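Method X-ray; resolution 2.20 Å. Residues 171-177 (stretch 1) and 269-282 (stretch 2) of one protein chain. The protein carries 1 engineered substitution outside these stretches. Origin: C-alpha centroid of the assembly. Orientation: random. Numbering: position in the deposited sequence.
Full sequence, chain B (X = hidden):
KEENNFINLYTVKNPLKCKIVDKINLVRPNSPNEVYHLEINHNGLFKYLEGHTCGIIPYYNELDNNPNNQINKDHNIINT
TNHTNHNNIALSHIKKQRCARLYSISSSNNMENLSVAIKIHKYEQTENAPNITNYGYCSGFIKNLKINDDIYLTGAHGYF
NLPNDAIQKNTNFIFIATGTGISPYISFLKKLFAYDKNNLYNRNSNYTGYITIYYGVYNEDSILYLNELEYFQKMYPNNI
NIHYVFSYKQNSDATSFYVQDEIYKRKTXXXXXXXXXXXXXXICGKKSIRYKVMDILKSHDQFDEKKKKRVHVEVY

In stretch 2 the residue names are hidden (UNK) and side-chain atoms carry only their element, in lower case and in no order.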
# COMPACT_ATOMS: atom_id res chain seq x y z
N THR B 171 32.36 5.51 0.69
CA THR B 171 31.39 5.62 1.78
C THR B 171 30.65 4.31 2.02
O THR B 171 30.36 3.57 1.08
CB THR B 171 30.37 6.75 1.51
OG1 THR B 171 29.65 6.47 0.31
CG2 THR B 171 31.09 8.08 1.36
N ASN B 172 30.35 4.02 3.28
CA ASN B 172 29.63 2.81 3.65
C ASN B 172 28.13 3.03 3.63
O ASN B 172 27.66 4.16 3.76
CB ASN B 172 30.08 2.34 5.04
CG ASN B 172 31.59 2.27 5.16
OD1 ASN B 172 32.26 1.59 4.39
ND2 ASN B 172 32.14 2.98 6.14
N PHE B 173 27.37 1.95 3.47
CA PHE B 173 25.91 2.05 3.38
C PHE B 173 25.18 0.99 4.19
O PHE B 173 25.69 -0.11 4.42
CB PHE B 173 25.45 1.93 1.92
CG PHE B 173 26.01 2.98 1.00
CD1 PHE B 173 27.09 2.71 0.18
CD2 PHE B 173 25.43 4.24 0.95
CE1 PHE B 173 27.59 3.67 -0.67
CE2 PHE B 173 25.93 5.21 0.09
CZ PHE B 173 27.02 4.92 -0.72
N ILE B 174 23.97 1.34 4.61
CA ILE B 174 22.99 0.37 5.07
C ILE B 174 21.74 0.54 4.21
O ILE B 174 21.09 1.59 4.25
CB ILE B 174 22.61 0.57 6.54
CG1 ILE B 174 23.81 0.29 7.45
CG2 ILE B 174 21.43 -0.32 6.93
CD1 ILE B 174 23.59 0.69 8.90
N PHE B 175 21.41 -0.46 3.41
CA PHE B 175 20.21 -0.43 2.59
C PHE B 175 19.13 -1.31 3.22
O PHE B 175 19.38 -2.47 3.53
CB PHE B 175 20.48 -0.90 1.16
CG PHE B 175 21.53 -0.11 0.43
CD1 PHE B 175 22.43 -0.75 -0.41
CD2 PHE B 175 21.62 1.26 0.58
CE1 PHE B 175 23.39 -0.04 -1.09
CE2 PHE B 175 22.59 1.98 -0.10
CZ PHE B 175 23.48 1.33 -0.94
N ILE B 176 17.94 -0.76 3.40
CA ILE B 176 16.82 -1.52 3.95
C ILE B 176 15.68 -1.56 2.94
O ILE B 176 15.25 -0.53 2.44
CB ILE B 176 16.35 -0.93 5.29
CG1 ILE B 176 17.47 -1.04 6.33
CG2 ILE B 176 15.10 -1.64 5.78
CD1 ILE B 176 17.22 -0.23 7.59
N ALA B 177 15.20 -2.76 2.62
CA ALA B 177 14.21 -2.92 1.56
C ALA B 177 13.12 -3.96 1.85
O ALA B 177 13.32 -4.88 2.64
CB ALA B 177 14.90 -3.24 0.24
N UNK B 269 24.56 -3.80 16.89
CA UNK B 269 25.42 -3.93 15.72
C UNK B 269 25.02 -2.95 14.61
O UNK B 269 25.87 -2.39 13.92
c UNK B 269 25.83 -6.59 17.38
o UNK B 269 24.61 -6.46 17.63
o UNK B 269 26.67 -6.93 18.24
c UNK B 269 26.31 -6.32 15.97
c UNK B 269 25.41 -5.36 15.19
N UNK B 270 23.71 -2.76 14.45
CA UNK B 270 23.18 -1.77 13.51
C UNK B 270 23.62 -0.38 13.94
O UNK B 270 24.06 0.43 13.13
c UNK B 270 20.45 0.31 13.19
c UNK B 270 19.76 1.14 11.06
c UNK B 270 20.30 0.02 10.46
c UNK B 270 19.84 1.29 12.43
c UNK B 270 20.91 -0.95 11.23
c UNK B 270 21.65 -1.87 13.45
c UNK B 270 21.00 -0.81 12.60
N UNK B 271 23.50 -0.12 15.24
CA UNK B 271 23.98 1.13 15.83
C UNK B 271 25.47 1.33 15.56
O UNK B 271 25.90 2.41 15.16
c UNK B 271 22.70 3.38 17.86
c UNK B 271 22.46 1.88 17.82
c UNK B 271 23.72 1.15 17.34
c UNK B 271 22.01 1.35 19.18
N UNK B 272 26.26 0.28 15.78
CA UNK B 272 27.70 0.34 15.55
C UNK B 272 28.05 0.59 14.09
O UNK B 272 29.00 1.32 13.79
n UNK B 272 28.21 0.19 18.21
c UNK B 272 28.39 -0.93 16.07
o UNK B 272 29.11 -1.86 18.16
c UNK B 272 28.60 -0.90 17.57
N UNK B 273 27.30 -0.03 13.18
CA UNK B 273 27.51 0.20 11.74
C UNK B 273 27.21 1.64 11.36
O UNK B 273 28.01 2.29 10.69
c UNK B 273 26.65 -0.75 10.91
c UNK B 273 27.21 -2.14 10.60
c UNK B 273 28.46 -2.03 9.74
c UNK B 273 26.16 -3.01 9.94
N UNK B 274 26.06 2.15 11.80
CA UNK B 274 25.67 3.51 11.47
C UNK B 274 26.60 4.56 12.10
O UNK B 274 26.92 5.56 11.47
c UNK B 274 23.01 6.86 10.02
c UNK B 274 23.77 5.19 11.58
c UNK B 274 24.22 3.79 11.87
c UNK B 274 23.72 6.14 12.58
c UNK B 274 23.31 7.43 12.32
c UNK B 274 23.41 5.57 10.29
c UNK B 274 22.95 7.79 11.03
N UNK B 275 27.02 4.31 13.33
CA UNK B 275 27.82 5.30 14.06
C UNK B 275 29.34 5.16 13.88
O UNK B 275 30.04 6.15 13.68
c UNK B 275 26.16 6.03 15.84
n UNK B 275 25.44 5.59 16.86
c UNK B 275 27.46 5.29 15.55
o UNK B 275 25.81 6.99 15.15
N UNK B 276 29.84 3.92 13.95
CA UNK B 276 31.29 3.69 13.84
C UNK B 276 31.82 3.68 12.40
O UNK B 276 33.01 3.87 12.18
o UNK B 276 32.11 3.61 16.57
c UNK B 276 31.73 2.55 16.06
c UNK B 276 31.68 2.39 14.56
n UNK B 276 31.35 1.50 16.79
N UNK B 277 30.93 3.46 11.43
CA UNK B 277 31.34 3.41 10.03
C UNK B 277 30.72 4.53 9.19
O UNK B 277 30.81 4.52 7.97
o UNK B 277 34.30 -2.16 11.36
c UNK B 277 31.52 0.18 11.06
c UNK B 277 33.51 -1.15 10.89
c UNK B 277 31.89 0.92 9.93
c UNK B 277 32.32 -0.85 11.53
c UNK B 277 31.01 2.04 9.42
c UNK B 277 33.89 -0.43 9.78
c UNK B 277 33.09 0.60 9.31
N UNK B 278 30.09 5.48 9.87
CA UNK B 278 29.51 6.65 9.20
C UNK B 278 28.62 6.27 8.01
O UNK B 278 28.63 6.94 6.97
c UNK B 278 31.38 8.25 9.90
c UNK B 278 30.62 7.60 8.75
c UNK B 278 32.67 8.91 9.43
c UNK B 278 33.50 9.38 10.62
n UNK B 278 34.78 10.01 10.19
N UNK B 279 27.85 5.21 8.19
CA UNK B 279 26.99 4.67 7.13
C UNK B 279 25.88 5.62 6.70
O UNK B 279 25.23 6.25 7.54
c UNK B 279 26.37 3.34 7.56
s UNK B 279 27.46 1.91 7.47
N UNK B 280 25.66 5.71 5.40
CA UNK B 280 24.45 6.31 4.87
C UNK B 280 23.34 5.28 4.98
O UNK B 280 23.48 4.15 4.51
o UNK B 280 25.47 10.14 4.21
c UNK B 280 25.49 7.98 3.22
o UNK B 280 23.55 9.35 3.48
c UNK B 280 24.79 9.25 3.67
c UNK B 280 24.63 6.73 3.41
N UNK B 281 22.23 5.66 5.61
CA UNK B 281 21.13 4.74 5.86
C UNK B 281 19.98 4.99 4.89
O UNK B 281 19.50 6.11 4.75
c UNK B 281 19.10 4.31 9.19
c UNK B 281 19.46 4.01 7.74
c UNK B 281 20.65 4.87 7.30
c UNK B 281 19.77 2.54 7.56
N UNK B 282 19.55 3.93 4.21
CA UNK B 282 18.46 4.03 3.25
C UNK B 282 17.32 3.10 3.62
O UNK B 282 17.54 1.96 4.04
c UNK B 282 21.92 5.92 1.07
c UNK B 282 21.41 6.73 0.08
o UNK B 282 22.20 7.70 -0.48
c UNK B 282 18.95 3.70 1.84
c UNK B 282 21.13 4.94 1.63
c UNK B 282 19.81 4.77 1.22
c UNK B 282 19.32 5.60 0.23
c UNK B 282 20.11 6.58 -0.34

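Position 269 has three side-chain carbons, the third carrying two oxygens. It reaches nothing on stretch 1. This is Glu269.

Position 270 has one carbon and then a ring of six carbons. No oxygen sits on the ring, so this is Phe270. Its CE1 lies 3.7 Å from Ile174 CD1 and 4.2 Å from Ile176 CD1.

Position 271 has four carbons, forked at the second. It points away from stretch 1. The fork marks Leu271.

Position 272 has two carbons, the second carrying two further atoms, one oxygen and one nitrogen. It is out of reach of stretch 1. This is Asn272.

Position 273 again has four carbons forked at the second. It points toward stretch 1, and its CB lies 3.9 Å from Ile174 CD1. This is Leu273.

Position 274 has one carbon and a six-carbon ring without oxygen. Its CB lies 4.3 Å from Ile174 CD1, while the ring adds little to the contact. This is Phe274.

Position 275 has two carbons, then one oxygen and one nitrogen on the second. It touches nothing on stretch 1. This is Asn275.

Position 276 has the same set of atoms and is also out of reach. It is Asn276, the last residue of the helix.

Position 277 has one carbon and a six-carbon ring bearing one oxygen. Its backbone O accepts a hydrogen bond from Asn172 ND2 at 2.7 Å. The ring oxygen identifies Tyr277, whose CB points toward stretch 1 while the end of the side chain leads away.

Position 278 has four carbons in a row ending in nitrogen. The extended chain leads away from stretch 1. This is Lys278, with phi/psi of 51/40.

Position 279 has one carbon and one sulfur. The sulfur lies 3.6 Å from Asn172 CB, and CB of position 279 lies 4.0 Å from Ile174 CG1. This is Cys279.

Position 280 has three carbons, the third carrying two oxygens. Its CB lies 3.6 Å from Phe173 CD2, but the end of the side chain leads away. This is Glu280.

Position 281 has four carbons forked at the second. One terminal carbon lies 3.4 Å from Ile174 CG2 and 3.8 Å from Ile176 CD1. This is Leu281.

Position 282 has one carbon and a six-carbon ring bearing one oxygen. The ring packs near Phe173 and Phe175. This is Tyr282; the edge of the Phe175 ring points toward its face, with planes at 75°.

The contact is built on two parallel strands. Glu280 N donates to Asn172 O at 3.0 Å, and Ile174 N to Glu280 O at 2.9 Å. Tyr282 N then donates to Ile174 O at 2.8 Å, and Ile176 N to Tyr282 O at 2.8 Å. Donors alternate between the strands, which locks the register. Phe173, Phe175, Glu280 and Tyr282 share one sheet face. On the other, Ile174 packs against Leu281 and reaches the helix through CD1, tying helix to sheet.

Stretch 2 (269-282) EFLNLFNNYKCELY
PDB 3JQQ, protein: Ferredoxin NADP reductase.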